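Local structure of scyllo-inosose 3-dehydrogenase (Thermotoga maritima, 3IP1) at residues A[92-97]-A[160-165]; A[217-222]-A[239-244]. The protein catalyses the NAD(+)-dependent oxidation of scyllo-inosose to 3-dehydro-scyllo-inosose as a homodimeric, zinc-containing member of the alcohol dehydrogenase family. All coordinates share one frame; numbering follows the deposited sequence.

Interaction 1 of 2, residues A[92-97]-A[160-165]. With CD (cadmium ion), chain F.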
loop_
_atom_site.group_PDB
_atom_site.type_symbol
_atom_site.label_atom_id
_atom_site.label_comp_id
_atom_site.label_asym_id
_atom_site.label_seq_id
_atom_site.Cartn_x
_atom_site.Cartn_y
_atom_site.Cartn_z
ATOM N N PRO A 92 -11.329 22.172 -36.236
ATOM C CA PRO A 92 -12.655 22.182 -35.587
ATOM C C PRO A 92 -12.973 20.836 -34.936
ATOM O O PRO A 92 -12.396 19.819 -35.315
ATOM C CB PRO A 92 -13.619 22.460 -36.746
ATOM C CG PRO A 92 -12.889 21.972 -37.974
ATOM C CD PRO A 92 -11.431 22.249 -37.710
ATOM N N VAL A 93 -13.863 20.840 -33.952
ATOM C CA VAL A 93 -14.219 19.606 -33.236
ATOM C C VAL A 93 -15.624 19.751 -32.681
ATOM O O VAL A 93 -16.054 20.864 -32.347
ATOM C CB VAL A 93 -13.199 19.322 -32.076
ATOM C CG1 VAL A 93 -13.478 20.211 -30.837
ATOM C CG2 VAL A 93 -13.179 17.845 -31.704
ATOM N N THR A 94 -16.344 18.638 -32.597
ATOM C CA THR A 94 -17.591 18.598 -31.831
ATOM C C THR A 94 -17.252 18.527 -30.364
ATOM O O THR A 94 -16.502 17.636 -29.925
ATOM C CB THR A 94 -18.481 17.396 -32.238
ATOM O OG1 THR A 94 -18.832 17.529 -33.621
ATOM C CG2 THR A 94 -19.771 17.322 -31.393
ATOM N N LEU A 95 -17.800 19.468 -29.609
ATOM C CA LEU A 95 -17.561 19.531 -28.175
ATOM C C LEU A 95 -18.459 18.546 -27.417
ATOM O O LEU A 95 -19.382 17.961 -27.995
ATOM C CB LEU A 95 -17.769 20.966 -27.657
ATOM C CG LEU A 95 -16.846 22.066 -28.204
ATOM C CD1 LEU A 95 -17.408 23.407 -27.767
ATOM C CD2 LEU A 95 -15.376 21.899 -27.715
ATOM N N GLY A 96 -18.172 18.370 -26.127
ATOM C CA GLY A 96 -18.991 17.549 -25.240
ATOM C C GLY A 96 -18.320 16.236 -24.876
ATOM O O GLY A 96 -17.981 15.436 -25.761
ATOM N N HIS A 97 -18.128 16.014 -23.574
ATOM C CA HIS A 97 -17.432 14.810 -23.102
ATOM C C HIS A 97 -17.987 14.239 -21.791
ATOM O O HIS A 97 -17.466 13.260 -21.268
ATOM C CB HIS A 97 -15.927 15.068 -22.995
ATOM C CG HIS A 97 -15.573 16.095 -21.979
ATOM N ND1 HIS A 97 -15.365 17.414 -22.300
ATOM C CD2 HIS A 97 -15.414 16.005 -20.635
ATOM C CE1 HIS A 97 -15.083 18.096 -21.201
ATOM N NE2 HIS A 97 -15.119 17.267 -20.176
ATOM N N ALA A 160 -19.772 14.710 -27.786
ATOM C CA ALA A 160 -21.152 14.272 -27.566
ATOM C C ALA A 160 -22.242 15.338 -27.521
ATOM O O ALA A 160 -23.390 15.003 -27.241
ATOM C CB ALA A 160 -21.223 13.366 -26.333
ATOM N N PHE A 161 -21.911 16.606 -27.796
ATOM C CA PHE A 161 -22.946 17.634 -28.030
ATOM C C PHE A 161 -23.481 17.422 -29.448
ATOM O O PHE A 161 -23.225 18.210 -30.365
ATOM C CB PHE A 161 -22.425 19.060 -27.843
ATOM C CG PHE A 161 -22.185 19.448 -26.402
ATOM C CD1 PHE A 161 -23.144 19.207 -25.423
ATOM C CD2 PHE A 161 -21.020 20.107 -26.037
ATOM C CE1 PHE A 161 -22.925 19.600 -24.093
ATOM C CE2 PHE A 161 -20.786 20.486 -24.691
ATOM C CZ PHE A 161 -21.749 20.221 -23.732
ATOM N N ALA A 162 -24.209 16.329 -29.616
ATOM C CA ALA A 162 -24.522 15.813 -30.924
ATOM C C ALA A 162 -25.697 14.900 -30.733
ATOM O O ALA A 162 -26.081 14.606 -29.589
ATOM C CB ALA A 162 -23.320 15.026 -31.497
ATOM N N GLU A 163 -26.270 14.452 -31.845
ATOM C CA GLU A 163 -27.345 13.472 -31.795
ATOM C C GLU A 163 -26.757 12.063 -31.672
ATOM O O GLU A 163 -27.351 11.200 -31.032
ATOM C CB GLU A 163 -28.220 13.569 -33.045
ATOM C CG GLU A 163 -28.859 14.938 -33.242
ATOM C CD GLU A 163 -29.638 15.020 -34.541
ATOM O OE1 GLU A 163 -30.761 14.471 -34.591
ATOM O OE2 GLU A 163 -29.129 15.637 -35.505
ATOM N N TYR A 164 -25.590 11.853 -32.286
ATOM C CA TYR A 164 -24.874 10.575 -32.226
ATOM C C TYR A 164 -23.375 10.819 -31.993
ATOM O O TYR A 164 -22.833 11.848 -32.411
ATOM C CB TYR A 164 -25.101 9.723 -33.505
ATOM C CG TYR A 164 -26.567 9.358 -33.745
ATOM C CD1 TYR A 164 -27.412 10.230 -34.422
ATOM C CD2 TYR A 164 -27.113 8.161 -33.251
ATOM C CE1 TYR A 164 -28.740 9.930 -34.625
ATOM C CE2 TYR A 164 -28.452 7.851 -33.454
ATOM C CZ TYR A 164 -29.259 8.746 -34.148
ATOM O OH TYR A 164 -30.596 8.478 -34.371
ATOM N N VAL A 165 -22.721 9.880 -31.314
ATOM C CA VAL A 165 -21.268 9.911 -31.135
ATOM C C VAL A 165 -20.682 8.523 -31.342
ATOM O O VAL A 165 -21.253 7.515 -30.937
ATOM C CB VAL A 165 -20.851 10.487 -29.738
ATOM C CG1 VAL A 165 -21.187 9.519 -28.605
ATOM C CG2 VAL A 165 -19.364 10.837 -29.719
HETATM CD CD CD F . -15.323 17.130 -17.657
HETATM O O HOH W 1 -14.713 17.051 -15.381
#
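The phenyl ring of Phe161 lies across the backbone of Gly96, whose CA sits over one ring face, 3.8 Å from the centroid, in a CH-pi contact. The loops beside two short strand segments meet here, in the GroES-like catalytic domain of a zinc alcohol dehydrogenase. With Phe161 CG anti to the carbonyl carbon (chi1 -73°), the ring reaches past Leu95, whose CB meets the ring edge in plane, 3.7 Å from CD2 of Phe161.

Two backbone bonds clamp the segments: Phe161 N donates to Leu95 O, and Ala160 N to Gly96 O, the latter at 2.8 Å. Phe161 is also the centre of an inverse gamma turn. Gly96 has backbone angles (107°/122°) that favour glycine, and its bare CA lets the ring and backbone of Phe161 come close. On the strand side, CG2 of Thr94 packs 3.7 Å from Phe161 O, while OG1 of Thr94 is hydrogen-bonded to NE of Arg7.

The loop held in this way leads directly into the metal site, where cadmium occupies a position whose ligands His97, Glu98 and Glu195 also bind zinc. The CB of His97 points away from 160-165, and NE2 of His97 meets the cadmium ion edge-on, in the ring plane, at 2.5 Å.

Interaction 2 of 2, residues A[217-222]-A[239-244]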
loop_
_atom_site.group_PDB
_atom_site.type_symbol
_atom_site.label_atom_id
_atom_site.label_comp_id
_atom_site.label_asym_id
_atom_site.label_seq_id
_atom_site.Cartn_x
_atom_site.Cartn_y
_atom_site.Cartn_z
ATOM N N VAL A 217 -12.218 14.955 6.415
ATOM C CA VAL A 217 -11.737 15.442 5.131
ATOM C C VAL A 217 -12.111 16.913 4.949
ATOM O O VAL A 217 -13.135 17.352 5.450
ATOM C CB VAL A 217 -12.264 14.593 3.921
ATOM C CG1 VAL A 217 -11.873 13.103 4.079
ATOM C CG2 VAL A 217 -13.755 14.741 3.765
ATOM N N VAL A 218 -11.269 17.647 4.216
ATOM C CA VAL A 218 -11.497 19.053 3.891
ATOM C C VAL A 218 -11.408 19.241 2.379
ATOM O O VAL A 218 -10.401 18.909 1.752
ATOM C CB VAL A 218 -10.466 19.976 4.603
ATOM C CG1 VAL A 218 -10.569 21.416 4.103
ATOM C CG2 VAL A 218 -10.645 19.911 6.142
ATOM N N ILE A 219 -12.465 19.785 1.794
ATOM C CA ILE A 219 -12.498 20.061 0.350
ATOM C C ILE A 219 -12.534 21.572 0.097
ATOM O O ILE A 219 -13.426 22.278 0.578
ATOM C CB ILE A 219 -13.706 19.368 -0.342
ATOM C CG1 ILE A 219 -13.583 17.844 -0.213
ATOM C CG2 ILE A 219 -13.788 19.758 -1.801
ATOM C CD1 ILE A 219 -14.865 17.156 -0.065
ATOM N N LEU A 220 -11.566 22.047 -0.669
ATOM C CA LEU A 220 -11.484 23.452 -1.029
ATOM C C LEU A 220 -11.988 23.604 -2.459
ATOM O O LEU A 220 -11.344 23.136 -3.402
ATOM C CB LEU A 220 -10.038 23.951 -0.880
ATOM C CG LEU A 220 -9.460 23.906 0.549
ATOM C CD1 LEU A 220 -8.724 22.575 0.878
ATOM C CD2 LEU A 220 -8.528 25.090 0.786
ATOM N N GLY A 221 -13.145 24.249 -2.613
ATOM C CA GLY A 221 -13.731 24.493 -3.935
ATOM C C GLY A 221 -14.956 23.636 -4.128
ATOM O O GLY A 221 -14.867 22.402 -4.022
ATOM N N GLY A 222 -16.095 24.281 -4.400
ATOM C CA GLY A 222 -17.382 23.596 -4.567
ATOM C C GLY A 222 -17.965 23.570 -5.984
ATOM O O GLY A 222 -19.193 23.584 -6.162
ATOM N N SER A 239 -15.971 10.928 8.898
ATOM C CA SER A 239 -16.657 11.361 10.102
ATOM C C SER A 239 -17.171 12.799 9.933
ATOM O O SER A 239 -18.357 13.077 10.157
ATOM C CB SER A 239 -15.709 11.200 11.296
ATOM O OG SER A 239 -16.055 12.040 12.363
ATOM N N LYS A 240 -16.283 13.686 9.483
ATOM C CA LYS A 240 -16.641 15.059 9.135
ATOM C C LYS A 240 -16.145 15.447 7.736
ATOM O O LYS A 240 -14.952 15.310 7.423
ATOM C CB LYS A 240 -16.077 16.040 10.161
ATOM C CG LYS A 240 -16.835 16.037 11.482
ATOM C CD LYS A 240 -15.883 16.395 12.589
ATOM C CE LYS A 240 -16.604 16.411 13.936
ATOM N NZ LYS A 240 -15.582 16.552 15.003
ATOM N N VAL A 241 -17.079 15.922 6.911
ATOM C CA VAL A 241 -16.768 16.463 5.590
ATOM C C VAL A 241 -17.001 17.979 5.640
ATOM O O VAL A 241 -18.116 18.450 5.886
ATOM C CB VAL A 241 -17.610 15.803 4.462
ATOM C CG1 VAL A 241 -17.310 16.429 3.114
ATOM C CG2 VAL A 241 -17.396 14.285 4.424
ATOM N N ILE A 242 -15.916 18.716 5.419
ATOM C CA ILE A 242 -15.901 20.173 5.453
ATOM C C ILE A 242 -15.529 20.717 4.079
ATOM O O ILE A 242 -14.469 20.358 3.513
ATOM C CB ILE A 242 -14.898 20.677 6.502
ATOM C CG1 ILE A 242 -15.271 20.127 7.879
ATOM C CG2 ILE A 242 -14.841 22.215 6.520
ATOM C CD1 ILE A 242 -14.119 20.173 8.866
ATOM N N LEU A 243 -16.417 21.550 3.535
ATOM C CA LEU A 243 -16.189 22.194 2.243
ATOM C C LEU A 243 -16.054 23.717 2.365
ATOM O O LEU A 243 -16.854 24.374 3.039
ATOM C CB LEU A 243 -17.261 21.791 1.216
ATOM C CG LEU A 243 -17.049 22.428 -0.169
ATOM C CD1 LEU A 243 -17.022 21.406 -1.312
ATOM C CD2 LEU A 243 -18.109 23.482 -0.404
ATOM N N SER A 244 -15.017 24.262 1.729
ATOM C CA SER A 244 -14.795 25.702 1.702
ATOM C C SER A 244 -15.079 26.236 0.295
ATOM O O SER A 244 -14.442 25.805 -0.672
ATOM C CB SER A 244 -13.367 26.037 2.127
ATOM O OG SER A 244 -13.172 27.448 2.140
#
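Lys240 begins the pairing, its O accepting a hydrogen bond from Val217 N, 2.9 Å away, at the start of two parallel strands that belong to a Rossmann-type beta-alpha-beta unit. Strands 216-220 and 240-244 are neighbours in the domain's six-stranded parallel sheet and are joined by helix 224-235. The aliphatic chain of Lys240 leads away from the partner strand, and NZ of Lys240 is hydrogen-bonded to Tyr277 O.

At Val241 the side chain turns to the sheet face covered by helix 224-235. Its CG2 lies alongside CG2 of Val217, the two valines pointing the same way at 3.7 Å, while its CG1 packs against the CD1 tip of Ile219.

Ile242 points to the other face, beside Val218 and toward helix 270-277. Its N and O bond to Val217 O and Ile219 N, on the residues flanking its register partner Val218; the second bond is 2.7 Å long and nearly straight (171°).

Leu243 returns to the helix 224-235 face. CG stands anti to the backbone N (chi1 -179°), and from there CD1 reaches CG2 of Ile219, 3.7 Å away, and the backbone of Gly221 and Gly222.

Ser244 closes the ladder: N donates to Ile219 O, and O accepts from Gly221 N where the first strand gives way to the glycine-rich turn, consistent with the GxGxxG fingerprint of NAD-binding folds. Just beyond the strand, the carboxylate of Glu245, an NAD(+)-binding residue by similarity, accepts a hydrogen bond through OE2 from Gly222 N.

About 16 Å separates the nearest atoms of interactions 1 and 2, and their centres are 33 Å apart, on opposite sides of the chain's centre, so neither touches the other. The 92-97/160-165 contact lies in the catalytic domain and leads through His97 to the metal, whereas the 217-222/239-244 contact forms part of the nucleotide-binding sheet and ends beside residues assigned by similarity to NAD(+). They follow in series along the chain, and together they show the division of labour in a two-domain dehydrogenase. As in related alcohol dehydrogenases, the active site probably lies between the two domains.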